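Local coordinates for protein putative aminopeptidase (Leishmania major, PDB 5NTH) that probably acts as a manganese-dependent M17 metalloaminopeptidase that cleaves residues from peptide N-termini, and is held here in complex with the inhibitor actinonin, at residues V301-C304 with L309-A312; M315-T320 with P516-A521; A359-G364 with D388-I393; A487-G492 with H510-Y515. All coordinates share one frame; numbering follows the deposited sequence.

Interaction 1 (V301-C304 with L309-A312); sequences VYDC and LKPA. With MN (manganese (II) ion), chain D; BB2 (actinonin), chain E.
Asp303 and Lys310 meet at the metal site, their side chains crossing at about a right angle. Asp303 OD2 binds the manganese ion of chain D at 1.9 Å, while Lys310 NZ comes to 3.0 Å from that same OD2. Lys310 NZ also donates a hydrogen bond of 2.7 Å to actinonin O4, the hydroxamate carbonyl oxygen that sits on the same metal ion 2.3 Å away. Lys310 NZ and the manganese thus hold the same carbonyl oxygen, which the pair probably polarises. Bends at chi3 (145°) and chi4 (81°) turn the end of the lysine chain toward the ion, and NZ gains a further partner in a salt bridge with Asp388.

One step out, the other carboxylate oxygen, Asp303 OD1, is held by Gly305 N and Asn361 ND2, which fixes the rotation of the group and leaves OD2 turned to the metal. The lysine backbone is secured as well: Lys310 N donates to Cys304 O at 3.1 Å, nearly straight (169° at the hydrogen) and in the carbonyl plane. Beside this bond Leu309 CD1 packs against Cys304, lying 3.7 Å from SG. Leu309 itself also packs on residues of two neighbouring subunits, so the outer side of the contact runs into the hexamer interface. A short loop that carries a metal-binding aspartate at one end and a hydroxamate-binding lysine at the other belongs to the dinuclear active site of M17 leucyl aminopeptidases.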
loop_
_atom_site.group_PDB
_atom_site.type_symbol
_atom_site.label_atom_id
_atom_site.label_comp_id
_atom_site.label_asym_id
_atom_site.label_seq_id
_atom_site.Cartn_x
_atom_site.Cartn_y
_atom_site.Cartn_z
ATOM N N VAL A 301 -2.122 -2.721 -28.421
ATOM C CA VAL A 301 -0.801 -3.328 -28.641
ATOM C C VAL A 301 0.095 -3.239 -27.414
ATOM O O VAL A 301 0.941 -4.113 -27.174
ATOM C CB VAL A 301 -0.075 -2.760 -29.867
ATOM C CG1 VAL A 301 -0.863 -3.125 -31.119
ATOM C CG2 VAL A 301 0.197 -1.258 -29.739
ATOM N N TYR A 302 -0.105 -2.175 -26.644
ATOM C CA TYR A 302 0.434 -2.113 -25.318
ATOM C C TYR A 302 -0.450 -1.269 -24.432
ATOM O O TYR A 302 -0.872 -0.178 -24.831
ATOM C CB TYR A 302 1.830 -1.542 -25.371
ATOM C CG TYR A 302 2.557 -1.749 -24.096
ATOM C CD1 TYR A 302 2.854 -3.025 -23.647
ATOM C CD2 TYR A 302 2.934 -0.679 -23.318
ATOM C CE1 TYR A 302 3.533 -3.226 -22.453
ATOM C CE2 TYR A 302 3.613 -0.867 -22.133
ATOM C CZ TYR A 302 3.898 -2.136 -21.696
ATOM O OH TYR A 302 4.587 -2.309 -20.522
ATOM N N ASP A 303 -0.733 -1.783 -23.235
ATOM C CA ASP A 303 -1.548 -1.061 -22.258
ATOM C C ASP A 303 -0.697 -0.664 -21.085
ATOM O O ASP A 303 -0.489 -1.455 -20.168
ATOM C CB ASP A 303 -2.749 -1.896 -21.773
ATOM C CG ASP A 303 -3.716 -1.075 -20.944
ATOM O OD1 ASP A 303 -3.527 0.161 -20.963
ATOM O OD2 ASP A 303 -4.668 -1.616 -20.286
ATOM N N CYS A 304 -0.228 0.576 -21.080
ATOM C CA CYS A 304 0.563 1.055 -19.937
ATOM C C CYS A 304 -0.339 1.509 -18.778
ATOM O O CYS A 304 0.109 1.698 -17.660
ATOM C CB CYS A 304 1.569 2.132 -20.381
ATOM S SG CYS A 304 1.071 3.835 -20.165
ATOM N N LEU A 309 -1.714 4.920 -14.525
ATOM C CA LEU A 309 -0.592 4.129 -14.922
ATOM C C LEU A 309 -0.583 2.928 -14.005
ATOM O O LEU A 309 -0.799 3.052 -12.816
ATOM C CB LEU A 309 0.685 4.945 -14.821
ATOM C CG LEU A 309 2.024 4.288 -15.172
ATOM C CD1 LEU A 309 2.196 4.000 -16.656
ATOM C CD2 LEU A 309 3.143 5.183 -14.673
ATOM N N LYS A 310 -0.424 1.758 -14.608
ATOM C CA LYS A 310 -0.317 0.505 -13.903
ATOM C C LYS A 310 1.024 0.420 -13.191
ATOM O O LYS A 310 2.036 0.962 -13.683
ATOM C CB LYS A 310 -0.362 -0.659 -14.898
ATOM C CG LYS A 310 -1.689 -0.926 -15.599
ATOM C CD LYS A 310 -1.513 -2.149 -16.497
ATOM C CE LYS A 310 -2.754 -3.005 -16.579
ATOM N NZ LYS A 310 -3.676 -2.386 -17.550
ATOM N N PRO A 311 1.048 -0.305 -12.054
ATOM C CA PRO A 311 2.320 -0.691 -11.447
ATOM C C PRO A 311 3.082 -1.686 -12.320
ATOM O O PRO A 311 2.487 -2.323 -13.206
ATOM C CB PRO A 311 1.910 -1.341 -10.114
ATOM C CG PRO A 311 0.499 -0.952 -9.887
ATOM C CD PRO A 311 -0.100 -0.753 -11.243
ATOM N N ALA A 312 4.384 -1.799 -12.039
ATOM C CA ALA A 312 5.338 -2.666 -12.762
ATOM C C ALA A 312 4.856 -4.099 -12.998
ATOM O O ALA A 312 5.006 -4.621 -14.090
ATOM C CB ALA A 312 6.659 -2.703 -12.011
HETATM MN MN MN D . -6.343 -1.201 -19.381
HETATM C C5 BB2 E . -7.746 -4.382 -16.794
HETATM C C3 BB2 E . -7.269 -3.499 -17.908
HETATM O O4 BB2 E . -6.326 -2.793 -17.683
HETATM N N1 BB2 E . -7.831 -3.528 -19.108
HETATM O O2 BB2 E . -7.316 -2.706 -20.136
HETATM C C6 BB2 E . -8.280 -3.520 -15.657
HETATM C C12 BB2 E . -8.167 -4.313 -14.395
HETATM O O13 BB2 E . -9.067 -5.057 -14.114
HETATM C C7 BB2 E . -9.726 -3.110 -15.966
HETATM C C8 BB2 E . -10.406 -2.319 -14.853
HETATM C C9 BB2 E . -9.802 -0.933 -14.682
HETATM C C10 BB2 E . -9.385 -0.682 -13.243
HETATM C C11 BB2 E . -10.593 -0.453 -12.352
HETATM N N14 BB2 E . -7.082 -4.195 -13.642
HETATM C C15 BB2 E . -6.915 -4.982 -12.425
HETATM C C16 BB2 E . -5.449 -5.437 -12.232
HETATM C C18 BB2 E . -4.981 -5.521 -10.771
HETATM C C17 BB2 E . -5.210 -6.786 -12.936
HETATM C C19 BB2 E . -7.556 -4.246 -11.272
HETATM O O20 BB2 E . -8.650 -4.649 -10.935
HETATM N N21 BB2 E . -6.969 -3.204 -10.642
HETATM C C22 BB2 E . -7.300 -2.898 -9.243
HETATM C C23 BB2 E . -5.969 -2.235 -11.115
HETATM C C24 BB2 E . -5.321 -1.617 -9.875
HETATM C C25 BB2 E . -6.087 -2.141 -8.676
HETATM C C26 BB2 E . -8.550 -2.004 -9.261
HETATM O O27 BB2 E . -9.709 -2.714 -9.721
#

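Interaction 2 (M315-T320 with P516-A521); sequences MTNMKT and PTSNTA
The segments come closest at Thr320 and Thr517, with CA atoms 7.5 Å apart, where the irregular chain after helix 312-315 faces the start of the short strand 518-519. A type II turn from Met315 to Met318 puts Asn317 at its third position with a positive phi (83°), and from there its side chain reaches over to the strand. Asn317 ND2 donates to Ser518 OG at 3.3 Å; the bond is fairly straight (160°), and the hydroxyl oxygen lies almost in the plane of the amide. The carbonyl of Asn317 is used within its own segment: Thr320 N reaches its oxygen at 3.0 Å, and Thr320 OG1 does so at 2.6 Å, approaching nearly along the C=O axis. With OG1 committed in this way, Thr320 meets Thr517, just before the strand, through that residue's methyl group. Thr517 CG2, set between its own backbone N and carbonyl carbon, touches Thr320 OG1 at 4.0 Å and lies about as far from CB. Weak hydrogen bonds from Asn317 N and Lys319 N run to Asp371 of a neighbouring subunit. Asn317 thus works in two directions: its O takes two bonds from Thr320, while its amide nitrogen carries the one polar link across.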
loop_
_atom_site.group_PDB
_atom_site.type_symbol
_atom_site.label_atom_id
_atom_site.label_comp_id
_atom_site.label_asym_id
_atom_site.label_seq_id
_atom_site.Cartn_x
_atom_site.Cartn_y
_atom_site.Cartn_z
ATOM N N MET A 315 1.724 -4.344 -15.221
ATOM C CA MET A 315 2.030 -3.825 -16.549
ATOM C C MET A 315 2.803 -4.801 -17.460
ATOM O O MET A 315 2.652 -4.739 -18.684
ATOM C CB MET A 315 2.805 -2.547 -16.380
ATOM C CG MET A 315 2.891 -1.717 -17.617
ATOM S SD MET A 315 3.526 -0.089 -17.201
ATOM C CE MET A 315 4.201 0.249 -18.815
ATOM N N THR A 316 3.597 -5.708 -16.935
ATOM C CA THR A 316 4.221 -6.676 -17.804
ATOM C C THR A 316 3.161 -7.609 -18.375
ATOM O O THR A 316 2.172 -7.849 -17.738
ATOM C CB THR A 316 5.303 -7.506 -17.102
ATOM O OG1 THR A 316 5.005 -7.605 -15.728
ATOM C CG2 THR A 316 6.616 -6.873 -17.241
ATOM N N ASN A 317 3.384 -8.095 -19.587
ATOM C CA ASN A 317 2.447 -8.951 -20.274
ATOM C C ASN A 317 1.337 -8.189 -20.979
ATOM O O ASN A 317 0.465 -8.769 -21.507
ATOM C CB ASN A 317 1.897 -9.983 -19.305
ATOM C CG ASN A 317 1.705 -11.348 -19.925
ATOM O OD1 ASN A 317 2.485 -11.799 -20.730
ATOM N ND2 ASN A 317 0.657 -12.010 -19.527
ATOM N N MET A 318 1.412 -6.875 -21.015
ATOM C CA MET A 318 0.433 -6.069 -21.713
ATOM C C MET A 318 0.761 -5.890 -23.176
ATOM O O MET A 318 0.120 -5.183 -23.876
ATOM C CB MET A 318 0.283 -4.738 -21.023
ATOM C CG MET A 318 -0.280 -4.850 -19.634
ATOM S SD MET A 318 -1.973 -5.339 -19.537
ATOM C CE MET A 318 -1.861 -7.053 -19.205
ATOM N N LYS A 319 1.841 -6.529 -23.559
ATOM C CA LYS A 319 2.136 -7.171 -24.798
ATOM C C LYS A 319 0.921 -7.874 -25.352
ATOM O O LYS A 319 0.643 -7.815 -26.496
ATOM C CB LYS A 319 3.132 -8.241 -24.444
ATOM C CG LYS A 319 4.167 -8.631 -25.440
ATOM C CD LYS A 319 4.598 -10.021 -25.071
ATOM C CE LYS A 319 6.088 -10.171 -24.908
ATOM N NZ LYS A 319 6.500 -11.582 -24.674
ATOM N N THR A 320 0.240 -8.581 -24.495
ATOM C CA THR A 320 -0.822 -9.477 -24.853
ATOM C C THR A 320 -2.168 -8.834 -24.839
ATOM O O THR A 320 -3.164 -9.488 -25.108
ATOM C CB THR A 320 -0.896 -10.678 -23.883
ATOM O OG1 THR A 320 -1.352 -10.269 -22.584
ATOM C CG2 THR A 320 0.468 -11.378 -23.792
ATOM N N PRO A 516 -6.973 -16.492 -20.173
ATOM C CA PRO A 516 -6.741 -17.650 -21.083
ATOM C C PRO A 516 -5.821 -17.384 -22.303
ATOM O O PRO A 516 -5.305 -18.328 -22.915
ATOM C CB PRO A 516 -8.154 -18.029 -21.543
ATOM C CG PRO A 516 -9.089 -17.345 -20.608
ATOM C CD PRO A 516 -8.394 -16.124 -20.098
ATOM N N THR A 517 -5.609 -16.107 -22.615
ATOM C CA THR A 517 -4.813 -15.700 -23.739
ATOM C C THR A 517 -3.327 -16.008 -23.570
ATOM O O THR A 517 -2.586 -15.938 -24.531
ATOM C CB THR A 517 -4.950 -14.185 -23.977
ATOM O OG1 THR A 517 -4.787 -13.888 -25.355
ATOM C CG2 THR A 517 -3.891 -13.358 -23.174
ATOM N N SER A 518 -2.889 -16.260 -22.348
ATOM C CA SER A 518 -1.497 -16.556 -22.085
ATOM C C SER A 518 -1.331 -17.406 -20.869
ATOM O O SER A 518 -2.199 -17.484 -20.027
ATOM C CB SER A 518 -0.651 -15.289 -21.888
ATOM O OG SER A 518 -0.681 -14.826 -20.546
ATOM N N ASN A 519 -0.175 -18.040 -20.807
ATOM C CA ASN A 519 0.236 -18.826 -19.675
ATOM C C ASN A 519 1.769 -18.684 -19.478
ATOM O O ASN A 519 2.386 -17.785 -20.047
ATOM C CB ASN A 519 -0.213 -20.257 -19.910
ATOM C CG ASN A 519 0.501 -20.915 -21.082
ATOM O OD1 ASN A 519 1.682 -20.669 -21.356
ATOM N ND2 ASN A 519 -0.205 -21.759 -21.765
ATOM N N THR A 520 2.380 -19.576 -18.701
ATOM C CA THR A 520 3.812 -19.473 -18.386
ATOM C C THR A 520 4.670 -19.285 -19.629
ATOM O O THR A 520 5.542 -18.428 -19.693
ATOM C CB THR A 520 4.325 -20.735 -17.680
ATOM O OG1 THR A 520 3.571 -20.956 -16.478
ATOM C CG2 THR A 520 5.858 -20.609 -17.360
ATOM N N ALA A 521 4.409 -20.118 -20.613
ATOM C CA ALA A 521 5.189 -20.137 -21.828
ATOM C C ALA A 521 4.878 -18.955 -22.730
ATOM O O ALA A 521 5.656 -18.694 -23.635
ATOM C CB ALA A 521 4.943 -21.438 -22.571
#

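Interaction 3 (A359-G364 with D388-I393); sequences AENAIG and DAEGRI. With MN (manganese (II) ion), chain D; MN (manganese (II) ion), chain C; BB2 (actinonin), chain E; BCT (bicarbonate ion), chain B.
Asn361, at the end of strand 349-361, lies against Glu390 of the M17 signature Asn-Thr-Asp-Ala-Glu-Gly-Arg, the segment that brings two carboxylates to the dinuclear manganese site. The two side chains cross at a slant, their amide and carboxylate planes only 25° apart, and the touch is made by the flank of the glutamate: Asn361 ND2 rests 3.5 Å from Glu390 CB and 3.7 Å from CG. No hydrogen bond links the pair. ND2 instead donates to Thr387 O as well as to the Asp303 carboxylate, so the asparagine holds the main chain just before Asp388 while it packs on the glutamate's methylenes.

Glu390 has CG between its backbone N and carbonyl carbon (chi1 83°) and bends again at chi2 (-64°), which turns the carboxylate back to span both metals. OE1 binds the manganese ion of chain D at 1.9 Å and OE2 that of chain C, also at 1.9 Å. Asp388 grips the chain D ion twice, through its backbone O and through OD1 at 2.0 Å, and its other carboxylate oxygen is paired with Lys310. Lys298, Asp321 and Asp303 are the other protein residues of the second ion's site. Beyond the metals, Arg392 lies beside a bicarbonate whose exact placement is less sure. Between the two metals stands the hydroxamate oxygen of actinonin, O2, 1.9 Å from each manganese and 2.6 Å from Glu390 OE1.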
loop_
_atom_site.group_PDB
_atom_site.type_symbol
_atom_site.label_atom_id
_atom_site.label_comp_id
_atom_site.label_asym_id
_atom_site.label_seq_id
_atom_site.Cartn_x
_atom_site.Cartn_y
_atom_site.Cartn_z
ATOM N N ALA A 359 -4.623 0.398 -31.229
ATOM C CA ALA A 359 -4.139 1.551 -30.464
ATOM C C ALA A 359 -3.176 1.109 -29.392
ATOM O O ALA A 359 -3.307 -0.003 -28.893
ATOM C CB ALA A 359 -5.297 2.257 -29.785
ATOM N N GLU A 360 -2.221 1.977 -29.035
ATOM C CA GLU A 360 -1.474 1.813 -27.766
ATOM C C GLU A 360 -2.065 2.779 -26.774
ATOM O O GLU A 360 -2.265 3.938 -27.107
ATOM C CB GLU A 360 0.038 2.086 -27.869
ATOM C CG GLU A 360 0.732 2.048 -26.485
ATOM C CD GLU A 360 2.265 2.038 -26.479
ATOM O OE1 GLU A 360 2.863 1.636 -27.496
ATOM O OE2 GLU A 360 2.884 2.410 -25.437
ATOM N N ASN A 361 -2.351 2.294 -25.569
ATOM C CA ASN A 361 -2.684 3.160 -24.432
ATOM C C ASN A 361 -1.401 3.646 -23.726
ATOM O O ASN A 361 -0.827 2.959 -22.859
ATOM C CB ASN A 361 -3.601 2.444 -23.437
ATOM C CG ASN A 361 -4.290 3.413 -22.489
ATOM O OD1 ASN A 361 -4.345 4.616 -22.747
ATOM N ND2 ASN A 361 -4.819 2.898 -21.394
ATOM N N ALA A 362 -0.954 4.827 -24.133
ATOM C CA ALA A 362 0.334 5.361 -23.729
ATOM C C ALA A 362 0.089 6.528 -22.800
ATOM O O ALA A 362 -1.013 7.077 -22.773
ATOM C CB ALA A 362 1.135 5.793 -24.942
ATOM N N ILE A 363 1.114 6.890 -22.037
ATOM C CA ILE A 363 0.997 7.909 -20.973
ATOM C C ILE A 363 1.855 9.102 -21.369
ATOM O O ILE A 363 2.953 8.928 -21.892
ATOM C CB ILE A 363 1.374 7.359 -19.580
ATOM C CG1 ILE A 363 1.263 8.464 -18.511
ATOM C CG2 ILE A 363 2.768 6.762 -19.591
ATOM C CD1 ILE A 363 1.636 8.043 -17.096
ATOM N N GLY A 364 1.342 10.309 -21.133
ATOM C CA GLY A 364 1.974 11.522 -21.659
ATOM C C GLY A 364 1.086 12.756 -21.665
ATOM O O GLY A 364 -0.018 12.727 -21.133
ATOM N N ASP A 388 -7.289 3.387 -17.564
ATOM C CA ASP A 388 -6.901 1.999 -17.769
ATOM C C ASP A 388 -8.031 1.053 -18.220
ATOM O O ASP A 388 -7.747 -0.112 -18.602
ATOM C CB ASP A 388 -6.223 1.444 -16.527
ATOM C CG ASP A 388 -5.453 0.196 -16.812
ATOM O OD1 ASP A 388 -5.318 -0.230 -18.012
ATOM O OD2 ASP A 388 -5.020 -0.398 -15.817
ATOM N N ALA A 389 -9.276 1.538 -18.192
ATOM C CA ALA A 389 -10.380 0.880 -18.875
ATOM C C ALA A 389 -10.532 1.467 -20.267
ATOM O O ALA A 389 -11.499 2.109 -20.615
ATOM C CB ALA A 389 -11.657 0.982 -18.084
ATOM N N GLU A 390 -9.520 1.208 -21.062
ATOM C CA GLU A 390 -9.408 1.667 -22.430
ATOM C C GLU A 390 -10.023 0.686 -23.454
ATOM O O GLU A 390 -10.307 1.058 -24.585
ATOM C CB GLU A 390 -7.915 1.873 -22.719
ATOM C CG GLU A 390 -7.105 0.622 -23.122
ATOM C CD GLU A 390 -6.985 -0.496 -22.067
ATOM O OE1 GLU A 390 -7.114 -0.234 -20.841
ATOM O OE2 GLU A 390 -6.726 -1.678 -22.459
ATOM N N GLY A 391 -10.167 -0.579 -23.061
ATOM C CA GLY A 391 -10.666 -1.633 -23.950
ATOM C C GLY A 391 -12.109 -1.415 -24.337
ATOM O O GLY A 391 -12.422 -1.329 -25.512
ATOM N N ARG A 392 -12.977 -1.332 -23.330
ATOM C CA ARG A 392 -14.340 -0.810 -23.437
ATOM C C ARG A 392 -14.525 0.260 -24.504
ATOM O O ARG A 392 -15.473 0.212 -25.275
ATOM C CB ARG A 392 -14.661 -0.068 -22.137
ATOM C CG ARG A 392 -15.105 -0.919 -20.987
ATOM C CD ARG A 392 -14.884 -0.219 -19.680
ATOM N NE ARG A 392 -14.286 -1.221 -18.826
ATOM C CZ ARG A 392 -14.830 -1.768 -17.738
ATOM N NH1 ARG A 392 -14.149 -2.726 -17.100
ATOM N NH2 ARG A 392 -16.018 -1.365 -17.245
ATOM N N ILE A 393 -13.645 1.265 -24.460
ATOM C CA ILE A 393 -13.815 2.461 -25.231
ATOM C C ILE A 393 -13.530 2.241 -26.679
ATOM O O ILE A 393 -14.335 2.573 -27.523
ATOM C CB ILE A 393 -12.932 3.590 -24.742
ATOM C CG1 ILE A 393 -13.467 4.101 -23.391
ATOM C CG2 ILE A 393 -12.943 4.714 -25.762
ATOM C CD1 ILE A 393 -12.593 5.129 -22.706
HETATM MN MN MN D . -6.343 -1.201 -19.381
HETATM MN MN MN C . -6.238 -3.332 -21.640
HETATM C C5 BB2 E . -7.746 -4.382 -16.794
HETATM C C3 BB2 E . -7.269 -3.499 -17.908
HETATM O O4 BB2 E . -6.326 -2.793 -17.683
HETATM N N1 BB2 E . -7.831 -3.528 -19.108
HETATM O O2 BB2 E . -7.316 -2.706 -20.136
HETATM C C6 BB2 E . -8.280 -3.520 -15.657
HETATM C C12 BB2 E . -8.167 -4.313 -14.395
HETATM O O13 BB2 E . -9.067 -5.057 -14.114
HETATM C C7 BB2 E . -9.726 -3.110 -15.966
HETATM C C8 BB2 E . -10.406 -2.319 -14.853
HETATM C C9 BB2 E . -9.802 -0.933 -14.682
HETATM C C10 BB2 E . -9.385 -0.682 -13.243
HETATM C C11 BB2 E . -10.593 -0.453 -12.352
HETATM N N14 BB2 E . -7.082 -4.195 -13.642
HETATM C C15 BB2 E . -6.915 -4.982 -12.425
HETATM C C16 BB2 E . -5.449 -5.437 -12.232
HETATM C C18 BB2 E . -4.981 -5.521 -10.771
HETATM C C17 BB2 E . -5.210 -6.786 -12.936
HETATM C C19 BB2 E . -7.556 -4.246 -11.272
HETATM O O20 BB2 E . -8.650 -4.649 -10.935
HETATM N N21 BB2 E . -6.969 -3.204 -10.642
HETATM C C22 BB2 E . -7.300 -2.898 -9.243
HETATM C C23 BB2 E . -5.969 -2.235 -11.115
HETATM C C24 BB2 E . -5.321 -1.617 -9.875
HETATM C C25 BB2 E . -6.087 -2.141 -8.676
HETATM C C26 BB2 E . -8.550 -2.004 -9.261
HETATM O O27 BB2 E . -9.709 -2.714 -9.721
HETATM C C BCT B . -11.319 -2.236 -20.028
HETATM O O1 BCT B . -11.218 -1.852 -21.193
HETATM O O2 BCT B . -12.407 -2.315 -19.434
HETATM O O3 BCT B . -10.203 -2.542 -19.398
#

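Interaction 4 (A487-G492 with H510-Y515); sequences AGSSCG and HVDMAY
Ser489 and Asp512 both extend their side chains opposite the backbone N, with OG of the serine at chi1 -171° and CG of the aspartate at the same value, and these extended forms bring the hydroxyl of helix 488-497 to the carboxylate at the end of strand 508-512. Ser489 OG donates to Asp512 OD2 at 2.6 Å, meeting the anti lone pair of OD2, the one directed away from OD1. The hydroxyl comes close enough to lie 3.4 Å from Asp512 CB as well. Outside the two segments, Thr420 OG1 also bonds to OD2 and Leu419 N to OD1. This buried carboxylate therefore has partners on both oxygens, which should fix its rotation and probably favours its ionised form.

One helical turn further on, Gly492 presents bare backbone to His510, with its C atom 4.4 Å from NE2 and approaching the ring obliquely. The other ring nitrogen, His510 ND1, is hydrogen-bonded to Asp415 of the adjoining strand. The contact joins the start of helix 488-497 to the end of strand 508-512 in the mixed eight-stranded sheet; through Leu419 and Thr420, which line the actinonin pocket, Asp512 ties that strand end to the wall of an M17 active site.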
loop_
_atom_site.group_PDB
_atom_site.type_symbol
_atom_site.label_atom_id
_atom_site.label_comp_id
_atom_site.label_asym_id
_atom_site.label_seq_id
_atom_site.Cartn_x
_atom_site.Cartn_y
_atom_site.Cartn_z
ATOM N N ALA A 487 -19.639 -6.989 -10.362
ATOM C CA ALA A 487 -19.665 -7.902 -11.510
ATOM C C ALA A 487 -18.850 -7.350 -12.678
ATOM O O ALA A 487 -19.395 -6.984 -13.728
ATOM C CB ALA A 487 -21.108 -8.164 -11.925
ATOM N N GLY A 488 -17.544 -7.315 -12.469
ATOM C CA GLY A 488 -16.640 -6.524 -13.254
ATOM C C GLY A 488 -16.528 -6.907 -14.701
ATOM O O GLY A 488 -16.423 -6.021 -15.545
ATOM N N SER A 489 -16.537 -8.205 -15.011
ATOM C CA SER A 489 -16.463 -8.630 -16.416
ATOM C C SER A 489 -17.728 -8.305 -17.169
ATOM O O SER A 489 -17.633 -7.899 -18.319
ATOM C CB SER A 489 -16.081 -10.115 -16.641
ATOM O OG SER A 489 -15.843 -10.326 -18.044
ATOM N N SER A 490 -18.893 -8.466 -16.550
ATOM C CA SER A 490 -20.147 -8.115 -17.222
ATOM C C SER A 490 -20.206 -6.625 -17.508
ATOM O O SER A 490 -20.624 -6.211 -18.584
ATOM C CB SER A 490 -21.351 -8.485 -16.396
ATOM O OG SER A 490 -21.126 -9.655 -15.637
ATOM N N CYS A 491 -19.787 -5.819 -16.538
ATOM C CA CYS A 491 -19.791 -4.372 -16.704
ATOM C C CYS A 491 -18.946 -3.971 -17.936
ATOM O O CYS A 491 -19.284 -3.045 -18.673
ATOM C CB CYS A 491 -19.345 -3.659 -15.381
ATOM S SG CYS A 491 -20.565 -3.718 -13.997
ATOM N N GLY A 492 -17.866 -4.705 -18.176
ATOM C CA GLY A 492 -17.053 -4.455 -19.342
ATOM C C GLY A 492 -17.808 -4.740 -20.607
ATOM O O GLY A 492 -17.747 -3.976 -21.554
ATOM N N HIS A 510 -19.994 -11.291 -26.067
ATOM C CA HIS A 510 -18.758 -10.693 -25.609
ATOM C C HIS A 510 -17.919 -11.722 -24.917
ATOM O O HIS A 510 -18.369 -12.292 -23.936
ATOM C CB HIS A 510 -19.085 -9.594 -24.649
ATOM C CG HIS A 510 -17.891 -8.945 -24.026
ATOM N ND1 HIS A 510 -17.195 -7.926 -24.634
ATOM C CD2 HIS A 510 -17.313 -9.126 -22.821
ATOM C CE1 HIS A 510 -16.221 -7.527 -23.844
ATOM N NE2 HIS A 510 -16.278 -8.232 -22.732
ATOM N N VAL A 511 -16.710 -11.952 -25.432
ATOM C CA VAL A 511 -15.794 -12.918 -24.834
ATOM C C VAL A 511 -14.603 -12.219 -24.193
ATOM O O VAL A 511 -13.759 -11.615 -24.859
ATOM C CB VAL A 511 -15.300 -13.961 -25.845
ATOM C CG1 VAL A 511 -14.499 -15.039 -25.127
ATOM C CG2 VAL A 511 -16.467 -14.597 -26.564
ATOM N N ASP A 512 -14.547 -12.313 -22.876
ATOM C CA ASP A 512 -13.476 -11.697 -22.100
ATOM C C ASP A 512 -12.403 -12.721 -21.790
ATOM O O ASP A 512 -12.552 -13.508 -20.894
ATOM C CB ASP A 512 -14.041 -11.104 -20.803
ATOM C CG ASP A 512 -13.039 -10.262 -20.050
ATOM O OD1 ASP A 512 -11.877 -10.102 -20.490
ATOM O OD2 ASP A 512 -13.443 -9.744 -19.001
ATOM N N MET A 513 -11.302 -12.660 -22.508
ATOM C CA MET A 513 -10.303 -13.715 -22.422
ATOM C C MET A 513 -8.966 -13.172 -21.950
ATOM O O MET A 513 -7.935 -13.489 -22.487
ATOM C CB MET A 513 -10.194 -14.504 -23.745
ATOM C CG MET A 513 -10.551 -13.787 -25.029
ATOM S SD MET A 513 -9.392 -12.504 -25.435
ATOM C CE MET A 513 -8.155 -13.536 -26.233
ATOM N N ALA A 514 -8.986 -12.388 -20.891
ATOM C CA ALA A 514 -7.754 -11.779 -20.403
ATOM C C ALA A 514 -6.690 -12.804 -19.922
ATOM O O ALA A 514 -5.559 -12.750 -20.375
ATOM C CB ALA A 514 -8.073 -10.773 -19.318
ATOM N N TYR A 515 -7.068 -13.727 -19.039
ATOM C CA TYR A 515 -6.163 -14.773 -18.542
ATOM C C TYR A 515 -5.933 -15.980 -19.492
ATOM O O TYR A 515 -4.810 -16.426 -19.630
ATOM C CB TYR A 515 -6.558 -15.209 -17.115
ATOM C CG TYR A 515 -6.288 -14.080 -16.168
ATOM C CD1 TYR A 515 -7.194 -13.017 -16.036
ATOM C CD2 TYR A 515 -5.077 -13.985 -15.497
ATOM C CE1 TYR A 515 -6.904 -11.930 -15.231
ATOM C CE2 TYR A 515 -4.791 -12.892 -14.686
ATOM C CZ TYR A 515 -5.704 -11.865 -14.557
ATOM O OH TYR A 515 -5.412 -10.789 -13.742
#

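All four interactions lie in the catalytic domain. Interactions 1 and 3 are closest, with centres 9 Å apart, and share actinonin and the manganese ion of chain D. Interactions 1 and 2 have centres about 12 Å apart and touch where Met315 and Met318 pack on Tyr302, Asp303 and Cys304. Interactions 3 and 4, centres about 16 Å apart, touch where Arg392 packs against Gly492, and both reach the eight-stranded sheet through strands 349-361 and 508-512. Along the chain interaction 1 closes first; interactions 3 and 4 then follow inside the loop closed by interaction 2. Interactions 1 and 3 form the metal site, with 2 and 4 packed in the surrounding fold; 1, 2 and 3 also touch a second subunit.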